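Local coordinates for peptidase S9 prolyl oligopeptidase catalytic domain-containing protein (Pyrococcus horikoshii, PDB 4HXF) that probably cleaves peptides as a serine protease of the acylaminoacyl peptidase type, assembling into a hexamer that encloses its active sites and thereby selects substrates, at residues 140-145 / 575-580; 351-356 / 362-367; 220-225 / 230-235; 46-49 / 54-57. All coordinates share one frame; numbering follows the deposited sequence.

Interaction 1 of 4, residues 140-145 / 575-580; sequences WFDNMG and KGAHGH. With Y3A (N-[(benzyloxy)carbonyl]glycyl-N-[(2S,3R)-4-chloro-3-hydroxy-1-phenylbutan-2-yl]glycinamide), chain B.
Asp-142 meets the backbone of His-578 with its carboxylate, and this one side chain carries the dense part of the contact. OD1 of Asp-142 accepts the N-H of His-578 at 3.0 Å (148°), from the syn side and 19° out of the carboxylate plane; Tyr-547 N donates to the same oxygen. OD2 of Asp-142 rests 3.3 Å from CB of His-578, while CB of Ala-577 fits against OD1 at the same separation. Beyond this grip the interface thins. Asn-143, exposed, comes no nearer with its side chain than 4.1 Å, from OD1 to Ala-577 CB, and a water bridges Asp-142 OD2 and Gly-579 N instead of a direct bond. The histidine ring leaves the contact altogether: with CG anti to the backbone N (chi1 -167°) it leads away from the carboxylate, and NE2 of His-578 is covalently joined to C15 of the inhibitor at 1.8 Å. ND1 of His-578 is hydrogen-bonded to Asp-546 OD2. A loop of the beta-propeller thus holds the backbone of the histidine loop, in an arrangement consistent with the Ser-His-Asp triad of an alpha/beta hydrolase, formed by Ser-466, His-578 and Asp-546.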
# COMPACT_ATOMS: atom_id res chain seq x y z
N TRP A 140 -10.62 15.65 31.94
CA TRP A 140 -9.69 14.55 31.61
C TRP A 140 -9.41 13.67 32.78
O TRP A 140 -9.76 13.99 33.93
CB TRP A 140 -8.41 15.18 31.00
CG TRP A 140 -7.59 16.11 31.91
CD1 TRP A 140 -7.74 16.36 33.22
CD2 TRP A 140 -6.49 16.91 31.43
NE1 TRP A 140 -6.80 17.33 33.66
CE2 TRP A 140 -5.97 17.67 32.57
CE3 TRP A 140 -5.88 17.06 30.17
CZ2 TRP A 140 -4.87 18.54 32.42
CZ3 TRP A 140 -4.82 17.94 30.04
CH2 TRP A 140 -4.32 18.63 31.15
N PHE A 141 -8.90 12.48 32.52
CA PHE A 141 -8.55 11.56 33.57
C PHE A 141 -7.33 10.78 33.18
O PHE A 141 -7.22 10.30 32.09
CB PHE A 141 -9.70 10.65 33.98
CG PHE A 141 -9.62 10.15 35.41
CD1 PHE A 141 -10.22 10.86 36.39
CD2 PHE A 141 -8.94 8.98 35.78
CE1 PHE A 141 -10.12 10.54 37.71
CE2 PHE A 141 -8.87 8.60 37.10
CZ PHE A 141 -9.48 9.33 38.05
N ASP A 142 -6.42 10.63 34.13
CA ASP A 142 -5.19 9.88 33.87
C ASP A 142 -5.47 8.50 33.34
O ASP A 142 -6.28 7.77 33.90
CB ASP A 142 -4.36 9.78 35.19
CG ASP A 142 -2.95 9.23 34.92
OD1 ASP A 142 -2.22 9.96 34.25
OD2 ASP A 142 -2.78 8.03 35.22
N ASN A 143 -4.75 8.14 32.29
CA ASN A 143 -4.83 6.79 31.69
C ASN A 143 -6.18 6.55 30.98
O ASN A 143 -6.45 5.42 30.54
CB ASN A 143 -4.61 5.66 32.67
CG ASN A 143 -3.97 4.42 31.96
OD1 ASN A 143 -3.24 4.54 30.98
ND2 ASN A 143 -4.32 3.27 32.45
N MET A 144 -6.95 7.60 30.77
CA MET A 144 -8.23 7.56 30.07
C MET A 144 -8.29 8.58 28.98
O MET A 144 -9.00 8.33 28.02
CB MET A 144 -9.39 7.80 31.01
CG MET A 144 -9.52 6.74 32.02
SD MET A 144 -10.83 6.92 33.17
CE MET A 144 -10.53 5.34 34.03
N GLY A 145 -7.67 9.77 29.12
CA GLY A 145 -7.63 10.82 28.15
C GLY A 145 -8.60 11.98 28.47
O GLY A 145 -9.13 12.10 29.62
N LYS A 575 4.84 10.36 25.23
CA LYS A 575 3.68 9.55 25.58
C LYS A 575 3.81 9.12 27.02
O LYS A 575 4.84 9.24 27.66
CB LYS A 575 3.52 8.30 24.69
CG LYS A 575 3.47 8.55 23.19
CD LYS A 575 2.25 9.38 22.81
N GLY A 576 2.69 8.69 27.57
CA GLY A 576 2.68 8.09 28.87
C GLY A 576 1.85 8.85 29.91
O GLY A 576 1.94 10.06 30.06
N ALA A 577 1.11 8.10 30.72
CA ALA A 577 0.29 8.62 31.85
C ALA A 577 1.14 8.63 33.10
O ALA A 577 2.42 8.55 33.07
CB ALA A 577 -1.01 7.82 31.98
N HIS A 578 0.50 8.80 34.22
CA HIS A 578 1.16 8.94 35.52
C HIS A 578 2.08 7.77 35.83
O HIS A 578 3.19 7.96 36.36
CB HIS A 578 0.04 9.09 36.56
CG HIS A 578 0.48 9.55 37.94
ND1 HIS A 578 1.20 10.73 38.18
CD2 HIS A 578 0.14 9.00 39.19
CE1 HIS A 578 1.38 10.87 39.50
NE2 HIS A 578 0.72 9.79 40.14
N GLY A 579 1.64 6.59 35.42
CA GLY A 579 2.38 5.36 35.69
C GLY A 579 3.36 4.93 34.59
O GLY A 579 3.73 3.76 34.56
N HIS A 580 3.76 5.84 33.70
CA HIS A 580 4.56 5.46 32.53
C HIS A 580 5.88 4.78 32.84
O HIS A 580 6.36 4.03 31.99
CB HIS A 580 4.81 6.68 31.66
CG HIS A 580 5.77 7.68 32.28
ND1 HIS A 580 7.05 7.88 31.80
CD2 HIS A 580 5.56 8.65 33.25
CE1 HIS A 580 7.65 8.87 32.49
NE2 HIS A 580 6.74 9.33 33.42
N3 Y3A B . -3.99 8.07 44.16
CA3 Y3A B . -3.41 9.33 44.67
C3 Y3A B . -2.55 9.87 43.52
O3 Y3A B . -2.64 9.60 42.34
C4 Y3A B . 0.77 10.12 42.82
O4 Y3A B . 1.29 9.87 44.07
CA4 Y3A B . -0.36 11.13 42.98
N4 Y3A B . -1.26 10.56 44.02
CB4 Y3A B . 0.03 12.48 43.65
CG4 Y3A B . -1.11 13.43 43.81
CD1 Y3A B . -1.84 14.00 42.75
CD2 Y3A B . -1.46 13.84 45.09
CE1 Y3A B . -2.88 14.89 42.93
CE2 Y3A B . -2.51 14.73 45.29
CZ4 Y3A B . -3.22 15.22 44.24
C15 Y3A B . 0.51 8.98 41.76
O HOH W 1 -1.11 5.88 34.87

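Interaction 2 of 4, residues 351-356 / 362-367; sequences PRHFRF and ELDGWY
Arg-355 and Glu-362 meet at roughly a right angle, guanidinium and carboxylate planes 73° apart, on the face of this antiparallel hairpin that also carries His-353, Asp-364 and Trp-366. NE of Arg-355 reaches the anti lone pair of Glu-362 OE1 at 2.9 Å, in the guanidinium plane. Bends at chi2 and chi3 fold the arginine back over the neighbouring strand, which lets NH1 of Arg-355 form a second salt bridge, 2.9 Å to OD1 of Asp-364. That oxygen is gripped twice: His-353 NE2 donates to Asp-364 OD1 at 2.6 Å, and the two donors arrive from opposite faces of the carboxylate plane. CD2 of His-353 sits over one face of the Trp-366 indole, the two rings being oblique to each other; NE1 of Trp-366 is bonded to Tyr-394 OH.

The other face is largely aromatic and buried, apart from the exposed Arg-352. Phe-356 lies over Leu-363 CB, and Phe-354 spreads across Gly-365, whose CA sits 4.0 Å from the ring centroid. Arg-352 runs alongside Tyr-367, CB over the ring, and a water joins NH1 to the phenol oxygen, which Glu-452 also binds. Helix 436-451 packs on Phe-354 and Phe-356. The chemistry implies a division of labour at this edge of the hydrolase sheet: one face is held mainly by aromatic and apolar packing, the other by an Arg-Asp-His-Glu network that would probably favour the ionised form of Asp-364.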
# COMPACT_ATOMS: atom_id res chain seq x y z
N PRO A 351 15.99 -6.43 51.13
CA PRO A 351 16.02 -5.26 51.99
C PRO A 351 16.11 -5.72 53.45
O PRO A 351 15.67 -6.84 53.84
CB PRO A 351 14.73 -4.55 51.67
CG PRO A 351 13.87 -5.50 50.98
CD PRO A 351 14.75 -6.51 50.34
N ARG A 352 16.78 -4.92 54.24
CA ARG A 352 16.84 -5.06 55.70
C ARG A 352 15.86 -4.09 56.36
O ARG A 352 16.03 -2.85 56.19
CB ARG A 352 18.25 -4.79 56.21
CG ARG A 352 18.30 -4.80 57.76
CD ARG A 352 19.66 -4.93 58.36
NE ARG A 352 20.16 -6.30 58.25
CZ ARG A 352 21.35 -6.71 58.70
NH1 ARG A 352 22.19 -5.86 59.32
NH2 ARG A 352 21.74 -7.94 58.50
N HIS A 353 14.90 -4.60 57.15
CA HIS A 353 13.93 -3.81 57.82
C HIS A 353 14.59 -3.19 59.07
O HIS A 353 15.41 -3.87 59.75
CB HIS A 353 12.76 -4.68 58.22
CG HIS A 353 11.77 -4.01 59.11
ND1 HIS A 353 11.62 -4.35 60.41
CD2 HIS A 353 10.95 -2.95 58.87
CE1 HIS A 353 10.68 -3.52 60.97
NE2 HIS A 353 10.24 -2.69 60.01
N PHE A 354 14.23 -1.97 59.39
CA PHE A 354 14.61 -1.32 60.66
C PHE A 354 13.50 -0.45 61.17
O PHE A 354 12.70 0.08 60.41
CB PHE A 354 15.90 -0.49 60.59
CG PHE A 354 15.84 0.72 59.70
CD1 PHE A 354 15.76 2.05 60.23
CD2 PHE A 354 15.97 0.62 58.29
CE1 PHE A 354 15.69 3.18 59.39
CE2 PHE A 354 15.95 1.76 57.49
CZ PHE A 354 15.83 3.06 58.03
N ARG A 355 13.40 -0.36 62.49
CA ARG A 355 12.49 0.59 63.08
C ARG A 355 13.22 1.85 63.49
O ARG A 355 14.45 1.84 63.81
CB ARG A 355 11.92 -0.08 64.36
CG ARG A 355 11.07 -1.28 64.08
CD ARG A 355 9.77 -0.94 63.48
NE ARG A 355 8.84 -0.44 64.45
CZ ARG A 355 7.60 -0.01 64.21
NH1 ARG A 355 7.11 0.07 62.99
NH2 ARG A 355 6.82 0.35 65.23
N PHE A 356 12.50 2.95 63.54
CA PHE A 356 13.09 4.20 63.99
C PHE A 356 12.02 5.09 64.62
O PHE A 356 10.84 4.99 64.26
CB PHE A 356 13.82 4.90 62.81
CG PHE A 356 12.93 5.40 61.68
CD1 PHE A 356 12.57 4.55 60.60
CD2 PHE A 356 12.50 6.71 61.66
CE1 PHE A 356 11.74 5.05 59.61
CE2 PHE A 356 11.72 7.22 60.61
CZ PHE A 356 11.37 6.37 59.59
N GLU A 362 6.84 5.57 66.14
CA GLU A 362 7.87 4.59 65.71
C GLU A 362 7.46 4.07 64.35
O GLU A 362 6.30 3.73 64.12
CB GLU A 362 8.07 3.48 66.75
CG GLU A 362 9.23 2.52 66.38
CD GLU A 362 9.54 1.48 67.45
OE1 GLU A 362 9.33 0.27 67.17
OE2 GLU A 362 9.83 1.90 68.59
N LEU A 363 8.38 4.08 63.35
CA LEU A 363 8.03 3.82 61.93
C LEU A 363 8.93 2.74 61.36
O LEU A 363 9.99 2.38 61.96
CB LEU A 363 8.31 5.12 61.10
CG LEU A 363 7.57 6.39 61.51
CD1 LEU A 363 7.85 7.51 60.46
CD2 LEU A 363 6.13 6.18 61.57
N ASP A 364 8.49 2.22 60.21
CA ASP A 364 9.22 1.26 59.44
C ASP A 364 10.09 1.91 58.37
O ASP A 364 9.63 2.78 57.62
CB ASP A 364 8.24 0.34 58.73
CG ASP A 364 7.55 -0.66 59.69
OD1 ASP A 364 8.15 -1.19 60.62
OD2 ASP A 364 6.37 -0.92 59.39
N GLY A 365 11.36 1.46 58.32
CA GLY A 365 12.25 1.78 57.20
C GLY A 365 12.87 0.47 56.73
O GLY A 365 12.81 -0.60 57.36
N TRP A 366 13.37 0.55 55.52
CA TRP A 366 14.22 -0.49 54.92
C TRP A 366 15.45 0.06 54.21
O TRP A 366 15.43 1.19 53.74
CB TRP A 366 13.46 -1.36 53.89
CG TRP A 366 12.24 -2.09 54.42
CD1 TRP A 366 12.17 -3.40 54.80
CD2 TRP A 366 10.91 -1.55 54.65
NE1 TRP A 366 10.92 -3.72 55.32
CE2 TRP A 366 10.11 -2.64 55.21
CE3 TRP A 366 10.31 -0.30 54.50
CZ2 TRP A 366 8.82 -2.47 55.55
CZ3 TRP A 366 8.96 -0.15 54.86
CH2 TRP A 366 8.26 -1.19 55.34
N TYR A 367 16.49 -0.78 54.13
CA TYR A 367 17.59 -0.42 53.26
C TYR A 367 18.23 -1.59 52.63
O TYR A 367 18.08 -2.72 53.09
CB TYR A 367 18.62 0.37 54.06
CG TYR A 367 19.43 -0.39 55.05
CD1 TYR A 367 19.03 -0.43 56.41
CD2 TYR A 367 20.65 -0.95 54.73
CE1 TYR A 367 19.77 -1.07 57.34
CE2 TYR A 367 21.39 -1.57 55.72
CZ TYR A 367 20.94 -1.60 57.01
OH TYR A 367 21.75 -2.18 57.99
O HOH W 2 21.20 -3.00 60.52

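Interaction 3 of 4, residues 220-225 / 230-235; sequences YAIDSD and LLYGKP
Tyr-220 lies alongside Tyr-232, the two side chains pointing the same way while their ring planes stand 65° apart. CE1 of Tyr-220 is 3.9 Å from CD2 of Tyr-232. The phenol oxygen OH of Tyr-220 approaches CD2 of Tyr-232 to 3.7 Å. Beneath them the two backbones exchange a pair of hydrogen bonds, Tyr-220 N to Tyr-232 O and Tyr-232 N to Tyr-220 O. On the other face Ala-221 CB packs loosely against CD2 of Leu-231.

At Ile-222 the register shifts by one residue. With Asp-223 it faces the single residue Leu-230, a classic beta bulge in the first hairpin of a four-stranded propeller blade. Ile-222 N donates to Leu-230 O at 2.9 Å (174°), whereas Asp-223 N makes only a weak bond to that oxygen. The pairing resumes beyond the bulge, where Leu-230 N donates to Asp-223 O at 2.8 Å. The isoleucine puts CG1 between its backbone N and carbonyl carbon (chi1 59°), which carries CD1 to within 3.6 Å of Leu-230 CD2; CG2 meanwhile touches Tyr-232 CB, also at 3.6 Å. The two branches thus touch the leucine and the tyrosine respectively.

Neighbouring strand 264-270 receives the polar ends: Asp-223 forms a salt bridge to Arg-270, and the hydroxyl of Tyr-232 is bonded to Val-264 O. Tyr-232 also borders the magnesium site made by Asp-244 and Glu-263, its side chain about 4 Å from the ion.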
# COMPACT_ATOMS: atom_id res chain seq x y z
N TYR A 220 -19.18 1.13 46.86
CA TYR A 220 -19.76 0.68 45.59
C TYR A 220 -19.73 -0.82 45.55
O TYR A 220 -19.04 -1.48 46.35
CB TYR A 220 -19.05 1.39 44.39
CG TYR A 220 -17.58 1.07 44.30
CD1 TYR A 220 -16.64 1.82 45.01
CD2 TYR A 220 -17.09 0.12 43.42
CE1 TYR A 220 -15.27 1.64 44.89
CE2 TYR A 220 -15.69 -0.11 43.35
CZ TYR A 220 -14.83 0.61 44.13
OH TYR A 220 -13.43 0.45 44.08
N ALA A 221 -20.47 -1.43 44.63
CA ALA A 221 -20.59 -2.91 44.58
C ALA A 221 -19.37 -3.47 43.78
O ALA A 221 -18.98 -2.95 42.69
CB ALA A 221 -21.93 -3.32 43.94
N ILE A 222 -18.72 -4.45 44.33
CA ILE A 222 -17.57 -5.09 43.72
C ILE A 222 -17.78 -6.55 43.33
O ILE A 222 -17.04 -7.03 42.43
CB ILE A 222 -16.29 -4.92 44.60
CG1 ILE A 222 -16.40 -5.47 45.98
CG2 ILE A 222 -15.85 -3.41 44.53
CD1 ILE A 222 -15.09 -5.74 46.71
N ASP A 223 -18.72 -7.27 43.98
CA ASP A 223 -18.93 -8.67 43.70
C ASP A 223 -20.27 -9.14 44.20
O ASP A 223 -20.94 -8.41 44.90
CB ASP A 223 -17.73 -9.47 44.29
CG ASP A 223 -17.47 -10.84 43.58
OD1 ASP A 223 -18.11 -11.10 42.53
OD2 ASP A 223 -16.65 -11.59 44.13
N SER A 224 -20.68 -10.32 43.78
CA SER A 224 -21.86 -10.98 44.20
C SER A 224 -21.70 -12.45 44.10
O SER A 224 -21.02 -12.99 43.18
CB SER A 224 -23.01 -10.48 43.32
OG SER A 224 -24.20 -11.30 43.50
N ASP A 225 -22.35 -13.14 44.99
CA ASP A 225 -22.48 -14.61 44.83
C ASP A 225 -23.91 -15.03 44.46
O ASP A 225 -24.24 -16.21 44.64
CB ASP A 225 -22.04 -15.29 46.11
CG ASP A 225 -22.93 -15.05 47.25
OD1 ASP A 225 -24.02 -14.50 47.13
OD2 ASP A 225 -22.42 -15.40 48.36
N LEU A 230 -21.24 -7.85 47.62
CA LEU A 230 -20.06 -7.35 48.32
C LEU A 230 -19.79 -5.91 47.96
O LEU A 230 -19.71 -5.55 46.77
CB LEU A 230 -18.87 -8.25 47.90
CG LEU A 230 -17.58 -8.11 48.71
CD1 LEU A 230 -17.66 -8.50 50.22
CD2 LEU A 230 -16.41 -8.87 47.99
N LEU A 231 -19.67 -5.10 48.98
CA LEU A 231 -19.54 -3.67 48.89
C LEU A 231 -18.14 -3.26 49.40
O LEU A 231 -17.66 -3.84 50.41
CB LEU A 231 -20.65 -2.98 49.72
CG LEU A 231 -22.13 -3.24 49.31
CD1 LEU A 231 -23.08 -2.71 50.42
CD2 LEU A 231 -22.43 -2.58 47.95
N TYR A 232 -17.61 -2.25 48.77
CA TYR A 232 -16.25 -1.77 49.05
C TYR A 232 -16.23 -0.33 49.35
O TYR A 232 -16.65 0.47 48.49
CB TYR A 232 -15.36 -2.05 47.82
CG TYR A 232 -13.90 -1.69 48.07
CD1 TYR A 232 -12.98 -2.60 48.67
CD2 TYR A 232 -13.42 -0.47 47.64
CE1 TYR A 232 -11.66 -2.23 48.88
CE2 TYR A 232 -12.12 -0.12 47.79
CZ TYR A 232 -11.23 -1.01 48.43
OH TYR A 232 -9.88 -0.64 48.58
N GLY A 233 -15.78 0.03 50.59
CA GLY A 233 -15.68 1.40 50.97
C GLY A 233 -16.11 1.52 52.41
O GLY A 233 -15.65 0.79 53.23
N LYS A 234 -16.95 2.51 52.67
CA LYS A 234 -17.60 2.72 54.00
C LYS A 234 -19.03 3.16 53.77
O LYS A 234 -19.34 3.72 52.70
CB LYS A 234 -16.89 3.76 54.82
CG LYS A 234 -15.41 3.49 55.10
CD LYS A 234 -15.18 2.42 56.10
CE LYS A 234 -15.76 2.76 57.47
NZ LYS A 234 -14.92 3.75 58.15
N PRO A 235 -19.94 3.04 54.82
CA PRO A 235 -21.26 3.66 54.56
C PRO A 235 -21.14 5.15 54.33
O PRO A 235 -21.85 5.71 53.48
CB PRO A 235 -22.08 3.39 55.89
CG PRO A 235 -21.59 2.02 56.28
CD PRO A 235 -20.06 2.05 55.92

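Interaction 4 of 4, residues 46-49 / 54-57; sequences VIEN and SRKF
Glu-48 and Arg-55 lie side by side on a beta hairpin that closes the first four-stranded blade of the propeller, pairing strands 40-49 and 54-59. OE2 of Glu-48 takes NE of Arg-55 at 2.8 Å, approached from above the carboxylate, whose plane is 51° from that of the guanidinium; the second bond, from NH2 of the arginine, is weak. The aliphatic part of Arg-55, stretched out from CG to NE, passes across Val-46, whose CG1 lies 3.8 Å from CD of Arg-55. On the reverse face Ile-47 CB meets CG of Lys-56, also at 3.8 Å. Starting between its own backbone N and carbonyl carbon (chi1 61°), the lysine lies against the isoleucine before its extended tail carries NZ to Leu-92 O. CG2 of Val-46 touches the rim of the Phe-57 ring.

Ile-47 and Lys-56 set the register around these groups, each donating to the other's carbonyl oxygen. A single further bond runs from Asn-49 N to Ser-54 O at 3.0 Å. Farther out, Tyr-29 on the adjoining strand is hydrogen-bonded to Glu-48 OE2, giving that oxygen another partner. The outer strand meets a neighbouring subunit, where Glu-160 of that subunit forms a salt bridge with Arg-55 NH1 and its Ser-96 is bonded to Phe-57 N. Alongside the ion pair, one water donates to Glu-48 OE1 at 2.7 Å and makes a weak bond to NH2 of Arg-55.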
# COMPACT_ATOMS: atom_id res chain seq x y z
N VAL A 46 -2.58 -18.20 29.59
CA VAL A 46 -2.14 -19.55 29.90
C VAL A 46 -3.22 -20.19 30.73
O VAL A 46 -3.76 -19.57 31.66
CB VAL A 46 -0.79 -19.53 30.68
CG1 VAL A 46 -0.33 -21.00 30.97
CG2 VAL A 46 0.24 -18.71 29.88
N ILE A 47 -3.59 -21.40 30.38
CA ILE A 47 -4.60 -22.18 31.12
C ILE A 47 -3.91 -23.39 31.63
O ILE A 47 -3.31 -24.20 30.86
CB ILE A 47 -5.76 -22.59 30.19
CG1 ILE A 47 -6.43 -21.28 29.60
CG2 ILE A 47 -6.77 -23.49 30.92
CD1 ILE A 47 -7.01 -21.48 28.24
N GLU A 48 -3.91 -23.51 32.95
CA GLU A 48 -3.29 -24.68 33.59
C GLU A 48 -4.28 -25.60 34.18
O GLU A 48 -5.27 -25.17 34.82
CB GLU A 48 -2.35 -24.34 34.68
CG GLU A 48 -1.35 -23.44 34.15
CD GLU A 48 -0.05 -23.48 34.91
OE1 GLU A 48 0.20 -24.28 35.87
OE2 GLU A 48 0.71 -22.59 34.52
N ASN A 49 -4.03 -26.89 33.98
CA ASN A 49 -5.02 -27.86 34.54
C ASN A 49 -4.32 -28.48 35.70
O ASN A 49 -3.37 -29.19 35.45
CB ASN A 49 -5.44 -28.99 33.60
CG ASN A 49 -6.38 -30.00 34.32
OD1 ASN A 49 -6.00 -30.65 35.29
ND2 ASN A 49 -7.63 -29.98 33.94
N SER A 54 -0.00 -29.52 33.31
CA SER A 54 -0.25 -29.23 31.82
C SER A 54 -0.79 -27.79 31.52
O SER A 54 -1.62 -27.30 32.26
CB SER A 54 -1.17 -30.28 31.21
OG SER A 54 -2.52 -29.99 31.31
N ARG A 55 -0.29 -27.18 30.44
CA ARG A 55 -0.61 -25.82 30.06
C ARG A 55 -1.04 -25.77 28.65
O ARG A 55 -0.45 -26.42 27.79
CB ARG A 55 0.64 -24.89 30.13
CG ARG A 55 1.14 -24.54 31.44
CD ARG A 55 2.34 -23.65 31.37
NE ARG A 55 2.65 -23.34 32.71
CZ ARG A 55 3.83 -22.95 33.14
NH1 ARG A 55 4.87 -22.76 32.29
NH2 ARG A 55 3.95 -22.72 34.41
N LYS A 56 -2.02 -24.95 28.39
CA LYS A 56 -2.47 -24.57 27.09
C LYS A 56 -2.58 -23.08 26.98
O LYS A 56 -2.47 -22.37 28.00
CB LYS A 56 -3.77 -25.37 26.77
CG LYS A 56 -5.01 -25.23 27.63
CD LYS A 56 -6.00 -26.44 27.24
CE LYS A 56 -6.95 -26.79 28.40
NZ LYS A 56 -8.05 -27.82 28.07
N PHE A 57 -2.70 -22.60 25.74
CA PHE A 57 -2.48 -21.19 25.46
C PHE A 57 -3.50 -20.58 24.55
O PHE A 57 -4.03 -21.25 23.64
CB PHE A 57 -1.16 -21.05 24.69
CG PHE A 57 0.01 -21.77 25.34
CD1 PHE A 57 0.45 -22.95 24.77
CD2 PHE A 57 0.51 -21.33 26.55
CE1 PHE A 57 1.48 -23.68 25.38
CE2 PHE A 57 1.53 -22.05 27.15
CZ PHE A 57 2.01 -23.24 26.57
O HOH W 3 2.88 -24.30 36.39

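Overall arrangement
Three of the four contacts are antiparallel hairpins, each internal to its own domain: 3 and 4 in the propeller, 2 in the hydrolase. Interaction 1 instead brings the two domains together across some 430 residues. Interactions 3 and 4 sit in different blades, their centres 32 Å apart: the former, with its bulge, relies mainly on apolar packing beside a magnesium site, while the latter, at a blade's outer hairpin, adds charge and meets another subunit. Interaction 2 lies at the edge of the hydrolase sheet, across the chain's middle from interaction 1; it has the richest ionic network. All four mix buried and accessible residues, but interaction 1 is smallest, a single carboxylate holding the backbone of the inhibitor-linked histidine.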